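Local coordinates for protein putative esterase (Uncultured bacterium, PDB 7C4D) that probably hydrolyses carboxylic ester bonds, as an alpha/beta-hydrolase-fold esterase from a marine microorganism, at residues 36-41 / 171-176; 77-82 / 107-112; 130-135 / 225-230; 138-143 / 194-199. All coordinates share one frame; numbering follows the deposited sequence.

Contact 1 of 4, residues 36-41 / 171-176. With SO4 (sulfate ion), chain E.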
# COMPACT_ATOMS: atom_id res chain seq x y z
N GLY A 36 4.90 -4.73 -5.30
CA GLY A 36 5.73 -5.55 -4.45
C GLY A 36 7.21 -5.18 -4.59
O GLY A 36 7.93 -5.20 -3.59
N ASP A 37 7.60 -4.72 -5.80
CA ASP A 37 8.98 -4.31 -6.06
C ASP A 37 9.51 -3.27 -5.09
O ASP A 37 10.72 -3.22 -4.88
CB ASP A 37 9.21 -3.86 -7.50
CG ASP A 37 9.22 -5.04 -8.46
OD1 ASP A 37 9.20 -6.18 -7.99
OD2 ASP A 37 9.24 -4.81 -9.64
N ASN A 38 8.65 -2.43 -4.54
CA ASN A 38 9.15 -1.40 -3.63
C ASN A 38 9.49 -2.03 -2.26
O ASN A 38 10.04 -1.36 -1.41
CB ASN A 38 8.16 -0.23 -3.53
CG ASN A 38 7.94 0.45 -4.87
OD1 ASN A 38 8.88 0.79 -5.56
ND2 ASN A 38 6.70 0.66 -5.25
N TRP A 39 9.16 -3.31 -2.05
CA TRP A 39 9.35 -3.97 -0.76
C TRP A 39 10.51 -4.98 -0.83
O TRP A 39 10.73 -5.72 0.12
CB TRP A 39 8.00 -4.57 -0.24
CG TRP A 39 7.07 -3.45 0.15
CD1 TRP A 39 6.29 -2.70 -0.68
CD2 TRP A 39 6.97 -2.84 1.45
NE1 TRP A 39 5.65 -1.72 0.03
CE2 TRP A 39 6.04 -1.77 1.34
CE3 TRP A 39 7.50 -3.12 2.71
CZ2 TRP A 39 5.73 -0.94 2.42
CZ3 TRP A 39 7.14 -2.34 3.79
CH2 TRP A 39 6.27 -1.26 3.64
N ILE A 40 11.28 -4.98 -1.93
CA ILE A 40 12.35 -5.97 -2.18
C ILE A 40 13.37 -5.93 -1.04
O ILE A 40 13.72 -6.94 -0.46
CB ILE A 40 13.01 -5.75 -3.57
CG1 ILE A 40 12.15 -6.31 -4.70
CG2 ILE A 40 14.46 -6.30 -3.64
CD1 ILE A 40 12.50 -5.78 -6.08
N SER A 41 13.86 -4.75 -0.72
CA SER A 41 14.91 -4.56 0.24
C SER A 41 14.45 -4.92 1.66
O SER A 41 15.24 -5.49 2.40
CB SER A 41 15.40 -3.13 0.12
OG SER A 41 16.30 -2.80 1.16
N ARG A 171 8.85 11.27 -8.10
CA ARG A 171 8.94 11.23 -9.55
C ARG A 171 9.30 9.83 -10.02
O ARG A 171 8.59 9.28 -10.86
CB ARG A 171 9.92 12.28 -10.09
CG ARG A 171 9.41 13.71 -10.15
CD ARG A 171 10.52 14.76 -10.18
NE ARG A 171 11.12 15.09 -11.46
CZ ARG A 171 12.20 14.51 -11.99
NH1 ARG A 171 12.66 14.90 -13.16
NH2 ARG A 171 12.83 13.54 -11.34
N MET A 172 10.40 9.25 -9.50
CA MET A 172 10.86 7.93 -9.94
C MET A 172 9.96 6.82 -9.41
O MET A 172 9.82 5.78 -10.07
CB MET A 172 12.31 7.62 -9.56
CG MET A 172 13.30 7.96 -10.66
SD MET A 172 13.90 9.66 -10.49
CE MET A 172 14.91 9.52 -9.01
N PHE A 173 9.39 7.04 -8.21
CA PHE A 173 8.36 6.19 -7.62
C PHE A 173 7.24 5.97 -8.65
O PHE A 173 6.90 4.83 -9.01
CB PHE A 173 7.93 6.75 -6.25
CG PHE A 173 6.79 6.00 -5.62
CD1 PHE A 173 7.03 4.84 -4.88
CD2 PHE A 173 5.49 6.42 -5.80
CE1 PHE A 173 5.97 4.10 -4.35
CE2 PHE A 173 4.43 5.68 -5.27
CZ PHE A 173 4.68 4.53 -4.56
N LEU A 174 6.75 7.10 -9.19
CA LEU A 174 5.67 7.08 -10.17
C LEU A 174 6.15 6.48 -11.49
O LEU A 174 5.40 5.75 -12.14
CB LEU A 174 5.15 8.50 -10.35
CG LEU A 174 4.46 9.10 -9.12
CD1 LEU A 174 4.15 10.58 -9.32
CD2 LEU A 174 3.19 8.34 -8.81
N LEU A 175 7.40 6.77 -11.85
CA LEU A 175 7.97 6.38 -13.13
C LEU A 175 8.35 4.91 -13.12
O LEU A 175 8.74 4.36 -14.16
CB LEU A 175 9.24 7.21 -13.38
CG LEU A 175 9.07 8.59 -14.03
CD1 LEU A 175 10.41 9.29 -14.08
CD2 LEU A 175 8.47 8.49 -15.42
N LYS A 176 8.28 4.25 -11.95
CA LYS A 176 8.46 2.82 -12.01
C LYS A 176 7.24 2.19 -12.65
O LYS A 176 7.27 0.99 -12.90
CB LYS A 176 8.68 2.21 -10.62
CG LYS A 176 10.08 2.36 -10.06
CD LYS A 176 10.04 2.14 -8.58
CE LYS A 176 11.05 2.99 -7.84
NZ LYS A 176 10.84 2.90 -6.38
S SO4 E . 4.87 1.38 -1.80
O1 SO4 E . 5.02 0.58 -2.98
O2 SO4 E . 3.98 2.48 -2.10
O3 SO4 E . 4.29 0.60 -0.72
O4 SO4 E . 6.15 1.89 -1.38
O HOH W 1 6.03 2.53 -7.62
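Two polar links and one amide-ring contact join Asn-38, on the 3-10 turn 36-39, to helix 168-175 and Lys-176 just after it. The direct hydrogen bond runs from Lys-176 NZ to Asn-38 OD1 (3.0 Å); the donor makes an angle of 149° at the oxygen and stands 31° off the carbonyl plane. The lysine chain, bent at chi3, also lays its CD alongside the same oxygen. The second link is a water that accepts from Asn-38 ND2 (3.1 Å) and donates to the backbone O of Phe-173 (2.8 Å).

In the amide-ring contact, Asn-38 ND2 comes within 3.6 Å of Phe-173 CE1, with amide and ring planes 31° apart. The ring reaches this place because CG of Phe-173 is anti to the backbone N.

A sulfate, probably from the crystallisation liquor, sits beside these groups. Asn-38 ND2 donates to its O1 (2.8 Å) and Trp-39 NE1 to its O3 (2.8 Å), while Phe-173 meets the ion with its ring edge, CZ lying 3.3 Å from sulfate O2. His-256 NE2 and Gly-31 N are also hydrogen-bonded to the ion.

The amide of Asn-38 is therefore fixed in rotation: its oxygen faces an ammonium group, and its nitrogen serves both water and sulfate. Phe-173 lies near, without touching, the presumed Ser-96/His-253/Asp-120 triad, and the sulfate is consistent with a site able to hold an anion.

Contact 2 of 4, residues 77-82 / 107-112. With EDO (1,2-ethanediol), chain B.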
# COMPACT_ATOMS: atom_id res chain seq x y z
N ASP A 77 -9.88 -9.77 -3.03
CA ASP A 77 -8.64 -10.16 -3.73
C ASP A 77 -7.64 -10.79 -2.76
O ASP A 77 -7.14 -11.88 -3.03
CB ASP A 77 -7.99 -8.96 -4.42
CG ASP A 77 -8.82 -8.38 -5.56
OD1 ASP A 77 -9.83 -9.02 -5.95
OD2 ASP A 77 -8.43 -7.30 -6.05
N LEU A 78 -7.42 -10.10 -1.63
CA LEU A 78 -6.56 -10.58 -0.56
C LEU A 78 -7.06 -11.91 -0.03
O LEU A 78 -6.28 -12.86 0.07
CB LEU A 78 -6.43 -9.53 0.56
CG LEU A 78 -5.48 -9.91 1.70
CD1 LEU A 78 -4.09 -10.32 1.18
CD2 LEU A 78 -5.37 -8.75 2.69
N HIS A 79 -8.38 -11.97 0.28
CA HIS A 79 -8.98 -13.19 0.85
C HIS A 79 -8.84 -14.40 -0.09
O HIS A 79 -8.48 -15.51 0.32
CB HIS A 79 -10.45 -12.92 1.22
CG HIS A 79 -11.14 -14.08 1.84
ND1 HIS A 79 -12.50 -14.22 1.80
CD2 HIS A 79 -10.67 -15.15 2.52
CE1 HIS A 79 -12.85 -15.33 2.42
NE2 HIS A 79 -11.75 -15.91 2.88
N GLU A 80 -9.10 -14.16 -1.39
CA GLU A 80 -8.94 -15.17 -2.43
C GLU A 80 -7.48 -15.62 -2.58
O GLU A 80 -7.23 -16.81 -2.74
CB GLU A 80 -9.43 -14.64 -3.79
CG GLU A 80 -10.92 -14.35 -3.86
CD GLU A 80 -11.84 -15.47 -3.38
OE1 GLU A 80 -12.90 -15.14 -2.78
OE2 GLU A 80 -11.50 -16.66 -3.61
N PHE A 81 -6.54 -14.67 -2.56
CA PHE A 81 -5.11 -15.00 -2.57
C PHE A 81 -4.73 -15.94 -1.44
O PHE A 81 -4.01 -16.94 -1.65
CB PHE A 81 -4.24 -13.74 -2.64
CG PHE A 81 -2.78 -14.06 -2.49
CD1 PHE A 81 -2.01 -14.44 -3.57
CD2 PHE A 81 -2.20 -14.07 -1.23
CE1 PHE A 81 -0.68 -14.78 -3.41
CE2 PHE A 81 -0.86 -14.40 -1.07
CZ PHE A 81 -0.09 -14.74 -2.16
N ILE A 82 -5.21 -15.64 -0.23
CA ILE A 82 -4.91 -16.44 0.95
C ILE A 82 -5.50 -17.85 0.80
O ILE A 82 -4.85 -18.84 1.16
CB ILE A 82 -5.35 -15.64 2.20
CG1 ILE A 82 -4.34 -14.50 2.46
CG2 ILE A 82 -5.49 -16.55 3.40
CD1 ILE A 82 -4.84 -13.36 3.31
N ALA A 107 -10.66 -6.96 10.03
CA ALA A 107 -11.96 -6.80 10.67
C ALA A 107 -12.98 -7.83 10.13
O ALA A 107 -13.66 -8.49 10.90
CB ALA A 107 -12.42 -5.38 10.48
N ALA A 108 -13.07 -8.01 8.81
CA ALA A 108 -13.91 -9.02 8.17
C ALA A 108 -13.48 -10.45 8.47
O ALA A 108 -14.33 -11.34 8.39
CB ALA A 108 -13.98 -8.84 6.66
N HIS A 109 -12.17 -10.70 8.71
CA HIS A 109 -11.70 -12.07 8.88
C HIS A 109 -10.61 -12.18 9.96
O HIS A 109 -9.54 -12.72 9.68
CB HIS A 109 -11.20 -12.68 7.57
CG HIS A 109 -12.18 -12.70 6.46
ND1 HIS A 109 -12.16 -11.76 5.44
CD2 HIS A 109 -13.21 -13.53 6.19
CE1 HIS A 109 -13.14 -12.00 4.60
NE2 HIS A 109 -13.79 -13.09 5.03
N PRO A 110 -10.87 -11.78 11.22
CA PRO A 110 -9.81 -11.66 12.22
C PRO A 110 -9.14 -13.00 12.50
O PRO A 110 -8.02 -13.04 13.02
CB PRO A 110 -10.53 -11.21 13.50
CG PRO A 110 -12.01 -11.57 13.26
CD PRO A 110 -12.21 -11.46 11.76
N ASP A 111 -9.85 -14.08 12.15
CA ASP A 111 -9.46 -15.43 12.50
C ASP A 111 -8.33 -15.88 11.58
O ASP A 111 -7.60 -16.81 11.89
CB ASP A 111 -10.66 -16.37 12.41
CG ASP A 111 -11.22 -16.47 10.99
OD1 ASP A 111 -11.67 -15.42 10.43
OD2 ASP A 111 -11.16 -17.56 10.44
N LYS A 112 -8.21 -15.21 10.42
CA LYS A 112 -7.13 -15.47 9.48
C LYS A 112 -5.90 -14.58 9.73
O LYS A 112 -4.90 -14.70 9.01
CB LYS A 112 -7.60 -15.19 8.05
CG LYS A 112 -8.97 -15.72 7.65
CD LYS A 112 -9.03 -17.23 7.48
CE LYS A 112 -8.02 -17.79 6.51
NZ LYS A 112 -7.85 -19.26 6.69
C1 EDO B . -4.91 -16.53 14.46
O1 EDO B . -3.85 -16.24 15.37
C2 EDO B . -6.19 -15.99 14.97
O2 EDO B . -6.45 -14.61 14.69
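Helices 71-84 and 97-108 of the alpha/beta-hydrolase fold come together where the second of them ends and the chain turns, through the 3-10 segment 110-112, into strand 113-119. His-109, where the chain breaks out of the helix, meets His-79 ring to ring. Their centroids are 4.2 Å apart and the planes make an angle of 36°. His-79 CE1 and His-109 NE2 approach to 3.6 Å, with the NE2 atom over a face of the His-79 ring, displaced toward its rim. The His-79 ring gets there with CG anti to the backbone N (chi1 -179°).

One turn further along, Ile-82 and Lys-112 run antiparallel alongside each other, and the methyl CG2 of Ile-82 touches the aliphatic CE of Lys-112 at 4.2 Å. The lysine folds at chi2 and chi3. Phe-105 packs against His-79, Ile-82 and Lys-112.

Across the two segments the contact is thus one of rings and aliphatic carbon, with Lys-112 NZ held by the backbone O of Glu-88 and His-79 ND1 hydrogen-bonded to Glu-76, a carboxylate that would probably favour a proton on that imidazole.

Contact 3 of 4, residues 130-135 / 225-230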
# COMPACT_ATOMS: atom_id res chain seq x y z
N SER A 130 -7.21 18.04 3.40
CA SER A 130 -6.09 17.23 3.83
C SER A 130 -5.03 17.24 2.74
O SER A 130 -5.37 17.24 1.55
CB SER A 130 -6.55 15.82 4.18
OG SER A 130 -6.72 14.99 3.03
N PRO A 131 -3.73 17.25 3.10
CA PRO A 131 -2.65 17.02 2.14
C PRO A 131 -2.63 15.62 1.51
O PRO A 131 -2.03 15.42 0.46
CB PRO A 131 -1.37 17.23 2.96
CG PRO A 131 -1.82 18.01 4.18
CD PRO A 131 -3.23 17.54 4.45
N ASN A 132 -3.28 14.64 2.15
CA ASN A 132 -3.44 13.33 1.53
C ASN A 132 -4.25 13.47 0.24
O ASN A 132 -3.77 13.08 -0.82
CB ASN A 132 -4.10 12.29 2.45
CG ASN A 132 -4.11 10.89 1.88
OD1 ASN A 132 -3.40 10.57 0.93
ND2 ASN A 132 -4.91 10.01 2.48
N VAL A 133 -5.47 14.03 0.36
CA VAL A 133 -6.37 14.14 -0.77
C VAL A 133 -5.75 15.05 -1.83
O VAL A 133 -5.74 14.70 -3.01
CB VAL A 133 -7.79 14.58 -0.37
CG1 VAL A 133 -8.64 14.90 -1.58
CG2 VAL A 133 -8.47 13.54 0.51
N LYS A 134 -5.11 16.14 -1.38
CA LYS A 134 -4.53 17.14 -2.26
C LYS A 134 -3.42 16.54 -3.11
O LYS A 134 -3.35 16.78 -4.31
CB LYS A 134 -3.99 18.33 -1.47
CG LYS A 134 -5.02 19.36 -1.05
CD LYS A 134 -4.59 20.20 0.14
CE LYS A 134 -5.33 21.53 0.22
NZ LYS A 134 -6.47 21.60 -0.73
N THR A 135 -2.55 15.76 -2.46
CA THR A 135 -1.38 15.22 -3.12
C THR A 135 -1.82 14.19 -4.14
O THR A 135 -1.28 14.17 -5.24
CB THR A 135 -0.29 14.80 -2.13
OG1 THR A 135 0.13 16.03 -1.57
CG2 THR A 135 0.92 14.15 -2.76
N SER A 225 5.27 12.97 8.58
CA SER A 225 4.02 12.80 7.86
C SER A 225 2.84 13.07 8.80
O SER A 225 2.94 12.92 10.02
CB SER A 225 3.95 11.43 7.25
OG SER A 225 2.60 11.03 7.04
N ASP A 226 1.71 13.45 8.19
CA ASP A 226 0.51 13.81 8.92
C ASP A 226 -0.65 12.92 8.52
O ASP A 226 -1.79 13.31 8.74
CB ASP A 226 0.16 15.28 8.73
CG ASP A 226 1.05 16.20 9.54
OD1 ASP A 226 1.36 15.86 10.70
OD2 ASP A 226 1.45 17.25 8.99
N TYR A 227 -0.37 11.71 8.02
CA TYR A 227 -1.44 10.76 7.74
C TYR A 227 -2.05 10.25 9.04
O TYR A 227 -3.25 9.99 9.06
CB TYR A 227 -0.97 9.59 6.86
CG TYR A 227 -0.79 9.96 5.41
CD1 TYR A 227 0.14 10.91 5.03
CD2 TYR A 227 -1.51 9.32 4.41
CE1 TYR A 227 0.32 11.26 3.70
CE2 TYR A 227 -1.36 9.65 3.08
CZ TYR A 227 -0.45 10.63 2.73
OH TYR A 227 -0.27 10.95 1.43
N ILE A 228 -1.22 10.12 10.09
CA ILE A 228 -1.70 9.79 11.43
C ILE A 228 -1.40 10.96 12.38
O ILE A 228 -0.26 11.40 12.49
CB ILE A 228 -1.12 8.45 11.96
CG1 ILE A 228 -1.36 7.26 11.03
CG2 ILE A 228 -1.60 8.16 13.38
CD1 ILE A 228 -0.75 5.92 11.51
N THR A 229 -2.43 11.45 13.07
CA THR A 229 -2.28 12.50 14.07
C THR A 229 -2.94 12.03 15.36
O THR A 229 -3.42 10.91 15.43
CB THR A 229 -2.83 13.86 13.61
OG1 THR A 229 -4.18 13.77 13.11
CG2 THR A 229 -1.95 14.54 12.58
N ASP A 230 -3.02 12.92 16.34
CA ASP A 230 -3.42 12.57 17.69
C ASP A 230 -4.93 12.39 17.77
O ASP A 230 -5.41 11.68 18.64
CB ASP A 230 -2.83 13.55 18.71
CG ASP A 230 -1.31 13.69 18.57
OD1 ASP A 230 -0.86 14.31 17.59
OD2 ASP A 230 -0.59 13.14 19.44
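With CG of Asn-132 anti to its own backbone nitrogen (chi1 -173°), the amide is carried off the first turn of helix 131-144 toward Tyr-227; the tyrosine, its CG anti to the carbonyl carbon (chi1 -75°), extends its ring back from the loop 225-230. The two side chains cross at about a right angle, amide and ring planes 50° apart. The oxygen of the amide leads: Asn-132 OD1 lies 3.1 Å from Tyr-227 CE2 and 3.2 Å from Tyr-227 OH, approaching the ring obliquely. Behind it, Asn-132 CG is 3.2 Å from Tyr-227 CE2, a tight fit along one side of the phenol.

Both backbones are braced locally. Ser-130 is the N-cap of the helix, its OG accepting from Val-133 N (3.1 Å) in a nearly straight bond. Thr-135 OG1 donates in the carbonyl plane to Pro-131 O at 3.0 Å, an oxygen that also takes the helical bond from Thr-135 N. In the loop, Ser-225 OG accepts from Tyr-227 N (3.2 Å), forming an ST turn.

Tyr-227 stacks on His-253, and Ser-225 OG is hydrogen-bonded to Asp-120; both partners belong to the presumed catalytic triad with Ser-96. The chemistry is consistent with a second-shell arrangement, in which the loop touches the presumed triad through Ser-225 and Tyr-227 while the tyrosine's outer end packs against the side-chain amide of Asn-132 on the first turn of the helix.

Contact 4 of 4, residues 138-143 / 194-199; sequences KIIAAL and SIEKNI
The C-terminal half of helix 131-144 runs past the end of helix 192-196, and the backbones come nearest at Ile-140 and Glu-196, whose CA atoms are 6.5 Å apart. Residues 138-143 are regularly helical, whereas the other segment leaves helical geometry at Lys-197 and passes through Asn-198, the N-cap position of helix 199-203, before Ile-199 starts that helix. Asn-198 N still bonds back to Ile-195 O, so the link between the two short helices is compact.

Ile-140 points into this link, and its two branches have different partners. The methyl CG2, placed anti to the backbone N, lies along the extended side chain of Glu-196: it is 3.7 Å from Glu-196 CG and 3.4 Å from Glu-196 OE2. This is a contact between a methyl group and the stem and one oxygen of a carboxylate, while the other oxygen, OE1, forms a long, weak ion pair with Lys-144. The second branch reaches further, and Ile-140 CD1 meets Ile-199 CD1 at 3.7 Å. CD1 also rests over the backbone, 3.9 Å from Glu-196 CA. Ile-199 turns its CG1 branch to this place with chi1 at -161°. The two isoleucine side chains cross at a slant.

The contact joins helices that lie between strands 113-119 and 217-222 in the chain, an insertion consistent with the cap of alpha/beta hydrolases. Tyr-33 packs on Ile-139, Ile-140 and Leu-143, while Ser-194 and Asn-198 hydrogen-bond to Asp-67, tying the link to a loop ahead of helix 71-84.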
# COMPACT_ATOMS: atom_id res chain seq x y z
N LYS A 138 -3.22 16.02 -7.25
CA LYS A 138 -2.07 16.41 -8.07
C LYS A 138 -1.53 15.24 -8.90
O LYS A 138 -1.53 15.33 -10.12
CB LYS A 138 -1.00 17.05 -7.18
CG LYS A 138 -1.41 18.37 -6.55
CD LYS A 138 -0.42 18.87 -5.51
CE LYS A 138 0.99 18.97 -6.05
NZ LYS A 138 1.99 18.56 -5.03
N ILE A 139 -1.12 14.14 -8.25
CA ILE A 139 -0.54 12.97 -8.91
C ILE A 139 -1.43 12.50 -10.06
O ILE A 139 -0.92 12.16 -11.13
CB ILE A 139 -0.26 11.82 -7.91
CG1 ILE A 139 0.84 12.17 -6.89
CG2 ILE A 139 0.07 10.52 -8.66
CD1 ILE A 139 0.69 11.53 -5.51
N ILE A 140 -2.74 12.40 -9.83
CA ILE A 140 -3.64 11.90 -10.86
C ILE A 140 -3.55 12.80 -12.10
O ILE A 140 -3.36 12.32 -13.21
CB ILE A 140 -5.10 11.79 -10.36
CG1 ILE A 140 -5.24 10.75 -9.25
CG2 ILE A 140 -6.03 11.49 -11.52
CD1 ILE A 140 -6.63 10.66 -8.63
N ALA A 141 -3.69 14.10 -11.87
CA ALA A 141 -3.64 15.11 -12.91
C ALA A 141 -2.37 14.94 -13.74
O ALA A 141 -2.45 14.85 -14.96
CB ALA A 141 -3.74 16.49 -12.29
N ALA A 142 -1.23 14.84 -13.05
CA ALA A 142 0.07 14.61 -13.65
C ALA A 142 0.04 13.42 -14.61
O ALA A 142 0.45 13.54 -15.76
CB ALA A 142 1.11 14.43 -12.57
N LEU A 143 -0.47 12.28 -14.11
CA LEU A 143 -0.42 11.01 -14.82
C LEU A 143 -1.38 11.00 -16.01
O LEU A 143 -1.05 10.46 -17.06
CB LEU A 143 -0.72 9.85 -13.86
CG LEU A 143 0.14 9.74 -12.59
CD1 LEU A 143 -0.29 8.54 -11.77
CD2 LEU A 143 1.62 9.63 -12.91
N SER A 194 -9.15 3.78 -13.55
CA SER A 194 -9.85 3.21 -12.40
C SER A 194 -9.44 3.95 -11.12
O SER A 194 -10.28 4.26 -10.28
CB SER A 194 -9.67 1.71 -12.29
OG SER A 194 -10.18 1.21 -11.05
N ILE A 195 -8.14 4.27 -11.01
CA ILE A 195 -7.64 4.97 -9.82
C ILE A 195 -8.39 6.30 -9.65
O ILE A 195 -8.93 6.58 -8.57
CB ILE A 195 -6.10 5.14 -9.87
CG1 ILE A 195 -5.34 3.82 -9.69
CG2 ILE A 195 -5.63 6.18 -8.88
CD1 ILE A 195 -3.84 3.93 -9.92
N GLU A 196 -8.42 7.11 -10.71
CA GLU A 196 -9.09 8.41 -10.74
C GLU A 196 -10.56 8.28 -10.34
O GLU A 196 -11.02 9.03 -9.49
CB GLU A 196 -8.98 9.11 -12.09
CG GLU A 196 -9.56 10.51 -12.08
CD GLU A 196 -9.34 11.35 -13.34
OE1 GLU A 196 -9.76 10.90 -14.43
OE2 GLU A 196 -8.76 12.46 -13.23
N LYS A 197 -11.26 7.31 -10.93
CA LYS A 197 -12.68 7.17 -10.66
C LYS A 197 -12.92 6.36 -9.39
O LYS A 197 -14.04 5.86 -9.20
CB LYS A 197 -13.39 6.50 -11.85
CG LYS A 197 -13.29 7.26 -13.17
CD LYS A 197 -14.21 6.73 -14.24
CE LYS A 197 -14.14 7.56 -15.50
NZ LYS A 197 -15.47 7.64 -16.15
N ASN A 198 -11.88 6.21 -8.54
CA ASN A 198 -12.05 5.55 -7.25
C ASN A 198 -11.41 6.35 -6.12
O ASN A 198 -11.30 5.83 -5.00
CB ASN A 198 -11.47 4.13 -7.22
CG ASN A 198 -12.30 3.11 -7.94
OD1 ASN A 198 -13.09 2.38 -7.32
ND2 ASN A 198 -12.12 3.05 -9.25
N ILE A 199 -10.99 7.60 -6.39
CA ILE A 199 -10.31 8.41 -5.38
C ILE A 199 -11.13 8.61 -4.10
O ILE A 199 -10.58 8.75 -3.02
CB ILE A 199 -9.78 9.74 -5.96
CG1 ILE A 199 -8.70 10.36 -5.07
CG2 ILE A 199 -10.91 10.73 -6.26
CD1 ILE A 199 -7.36 9.63 -5.10

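How the contacts relate
From the N terminus, contact 1 opens at 36-41 and closes at 171-176, joining the turn before helix 40-46 to helix 168-175. Contact 2 (77-82 with 107-112) nests inside that loop and pairs helix 71-84 with the turn after helix 97-108, on the opposite side of the chain's centre. Contacts 3 and 4 both start on helix 131-144 and cross contact 1. Contact 4 closes first, at 194-199, and is nested within contact 3, which closes at 225-230 beyond strand 217-222. Contacts 1 and 4 touch where Leu-174 CD2 packs at 3.8 Å on Ile-139 CG2. Helix 131-144 thus links the helices inserted between strands 113-119 and 217-222 to the loop beside the presumed triad.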